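Local structure of cysteine desulfurase (Fervidobacterium islandicum, 6A6E) at the interface of chains A and B. The protein catalyses the pyridoxal-5'-phosphate-dependent removal of sulfur from L-cysteine, yielding alanine and an enzyme-bound persulfide, as part of the Suf sulfur-mobilising system. Coordinates in Å, arbitrary orientation; residue numbers count along the deposited sequence, not the author numbering. Chains: chain A/B, Cysteine desulfurase.

The interface of chains A and B. Residues chain A 36, 38, 369-371; chain B 63, 68-69, 72.
B:His69 enters chain A with its imidazole edge directed at the carboxylate of A:Asp38, and its NE2 donates a hydrogen bond to A:Asp38 OD2 over 2.8 Å. The bond is nearly straight, 161° at the hydrogen. OD2 lies in the imidazole plane, whereas NE2 meets this oxygen on its anti side, tilted out of the carboxylate plane. The ring and carboxylate planes are 87° apart.

Packing on both faces is likely to restrain the ring in this attitude. The methyl CB of A:Ala369 sits over the centre of one face, 3.6 Å from B:His69 CG, in a CH-pi contact; B:Ala72 CB, from helix 70-90 of the same chain as the histidine, covers the opposite face nearer its rim. With CG between the backbone N and carbonyl carbon (chi1 56°), the ring is directed between the two methyls. At the edge, the backbone O of A:Thr370 lies in the ring plane beside CD2.

A:Arg371 holds the acceptor from the syn side. Its guanidinium approaches side-on, NH2 at 3.0 Å and NE at 3.1 Å from A:Asp38 OD2, with that oxygen in the guanidinium plane. The NH2 pair is also a salt bridge. Three protein donors thus converge on one oxygen, which would be expected to stabilise the carboxylate's negative charge. B:Val68 CG2 packs over a guanidinium face, 3.9 Å from A:Arg371 CZ.

Water extends the junction to B:Asn63. Water 2 links A:Tyr36 OH, A:Asp38 OD2 and the backbone N of B:Asn63; water 1 joins A:Arg371 NH2 to the backbone O of B:Asn63, which is 2.7 Å from the oxygen of water 1.

This polar clasp, repeated by the two-fold symmetry, probably anchors the segment leading into helix 70-90 against the partner's A:Asp38 loop and 368-373 stretch, and so likely supports the homodimer typical of this class-V aminotransferase family.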
loop_
_atom_site.group_PDB
_atom_site.type_symbol
_atom_site.label_atom_id
_atom_site.label_comp_id
_atom_site.label_asym_id
_atom_site.label_seq_id
_atom_site.Cartn_x
_atom_site.Cartn_y
_atom_site.Cartn_z
ATOM N N TYR A 36 -10.949 -12.833 -21.101
ATOM C CA TYR A 36 -10.944 -12.048 -19.835
ATOM C C TYR A 36 -11.730 -10.779 -19.997
ATOM O O TYR A 36 -11.268 -9.830 -20.638
ATOM C CB TYR A 36 -9.525 -11.759 -19.352
ATOM C CG TYR A 36 -9.480 -11.131 -17.978
ATOM C CD1 TYR A 36 -9.567 -11.903 -16.840
ATOM C CD2 TYR A 36 -9.426 -9.767 -17.819
ATOM C CE1 TYR A 36 -9.587 -11.337 -15.573
ATOM C CE2 TYR A 36 -9.349 -9.189 -16.540
ATOM C CZ TYR A 36 -9.458 -9.968 -15.435
ATOM O OH TYR A 36 -9.405 -9.422 -14.179
ATOM N N ASP A 38 -13.286 -9.157 -17.148
ATOM C CA ASP A 38 -13.485 -8.598 -15.792
ATOM C C ASP A 38 -12.453 -7.485 -15.521
ATOM O O ASP A 38 -11.973 -7.291 -14.403
ATOM C CB ASP A 38 -13.321 -9.685 -14.764
ATOM C CG ASP A 38 -13.889 -9.286 -13.399
ATOM O OD1 ASP A 38 -14.777 -8.371 -13.363
ATOM O OD2 ASP A 38 -13.463 -9.940 -12.414
ATOM N N ALA A 369 -14.469 -14.811 -18.328
ATOM C CA ALA A 369 -14.441 -14.191 -16.995
ATOM C C ALA A 369 -15.290 -12.958 -16.965
ATOM O O ALA A 369 -15.007 -12.036 -17.675
ATOM C CB ALA A 369 -12.987 -13.856 -16.609
ATOM N N THR A 370 -16.353 -12.970 -16.168
ATOM C CA THR A 370 -17.218 -11.832 -15.922
ATOM C C THR A 370 -17.494 -11.773 -14.443
ATOM O O THR A 370 -17.048 -12.640 -13.680
ATOM C CB THR A 370 -18.607 -11.972 -16.606
ATOM O OG1 THR A 370 -19.300 -13.099 -16.069
ATOM C CG2 THR A 370 -18.435 -12.138 -18.115
ATOM N N ARG A 371 -18.206 -10.740 -14.004
ATOM C CA ARG A 371 -18.504 -10.593 -12.607
ATOM C C ARG A 371 -19.985 -10.368 -12.381
ATOM O O ARG A 371 -20.622 -9.598 -13.081
ATOM C CB ARG A 371 -17.710 -9.400 -12.060
ATOM C CG ARG A 371 -17.758 -9.167 -10.552
ATOM C CD ARG A 371 -16.637 -8.186 -10.131
ATOM N NE ARG A 371 -15.354 -8.844 -10.173
ATOM C CZ ARG A 371 -14.725 -9.393 -9.167
ATOM N NH1 ARG A 371 -15.153 -9.243 -7.921
ATOM N NH2 ARG A 371 -13.620 -10.017 -9.426
ATOM N N ASN B 63 -8.891 -9.756 -9.273
ATOM C CA ASN B 63 -9.360 -9.211 -7.994
ATOM C C ASN B 63 -10.100 -10.338 -7.195
ATOM O O ASN B 63 -10.521 -11.342 -7.788
ATOM C CB ASN B 63 -10.211 -7.945 -8.195
ATOM C CG ASN B 63 -10.018 -6.941 -7.051
ATOM O OD1 ASN B 63 -9.678 -7.361 -5.935
ATOM N ND2 ASN B 63 -10.149 -5.627 -7.332
ATOM N N VAL B 68 -16.241 -15.624 -8.715
ATOM C CA VAL B 68 -17.039 -15.322 -9.920
ATOM C C VAL B 68 -16.413 -15.913 -11.202
ATOM O O VAL B 68 -17.085 -16.057 -12.215
ATOM C CB VAL B 68 -17.214 -13.796 -10.116
ATOM C CG1 VAL B 68 -18.242 -13.225 -9.139
ATOM C CG2 VAL B 68 -15.855 -13.051 -9.982
ATOM N N HIS B 69 -15.126 -16.233 -11.180
ATOM C CA HIS B 69 -14.492 -16.904 -12.303
ATOM C C HIS B 69 -13.232 -17.548 -11.841
ATOM O O HIS B 69 -12.825 -17.406 -10.659
ATOM C CB HIS B 69 -14.335 -15.940 -13.498
ATOM C CG HIS B 69 -13.587 -14.674 -13.196
ATOM N ND1 HIS B 69 -12.218 -14.648 -13.086
ATOM C CD2 HIS B 69 -14.005 -13.391 -13.071
ATOM C CE1 HIS B 69 -11.831 -13.399 -12.870
ATOM N NE2 HIS B 69 -12.899 -12.621 -12.818
ATOM N N ALA B 72 -10.220 -15.373 -10.486
ATOM C CA ALA B 72 -10.685 -14.740 -9.204
ATOM C C ALA B 72 -10.612 -15.657 -7.981
ATOM O O ALA B 72 -10.244 -15.235 -6.897
ATOM C CB ALA B 72 -12.093 -14.211 -9.359
HETATM O O HOH W 1 -12.995 -11.931 -6.829
HETATM O O HOH W 2 -10.789 -9.789 -11.718
#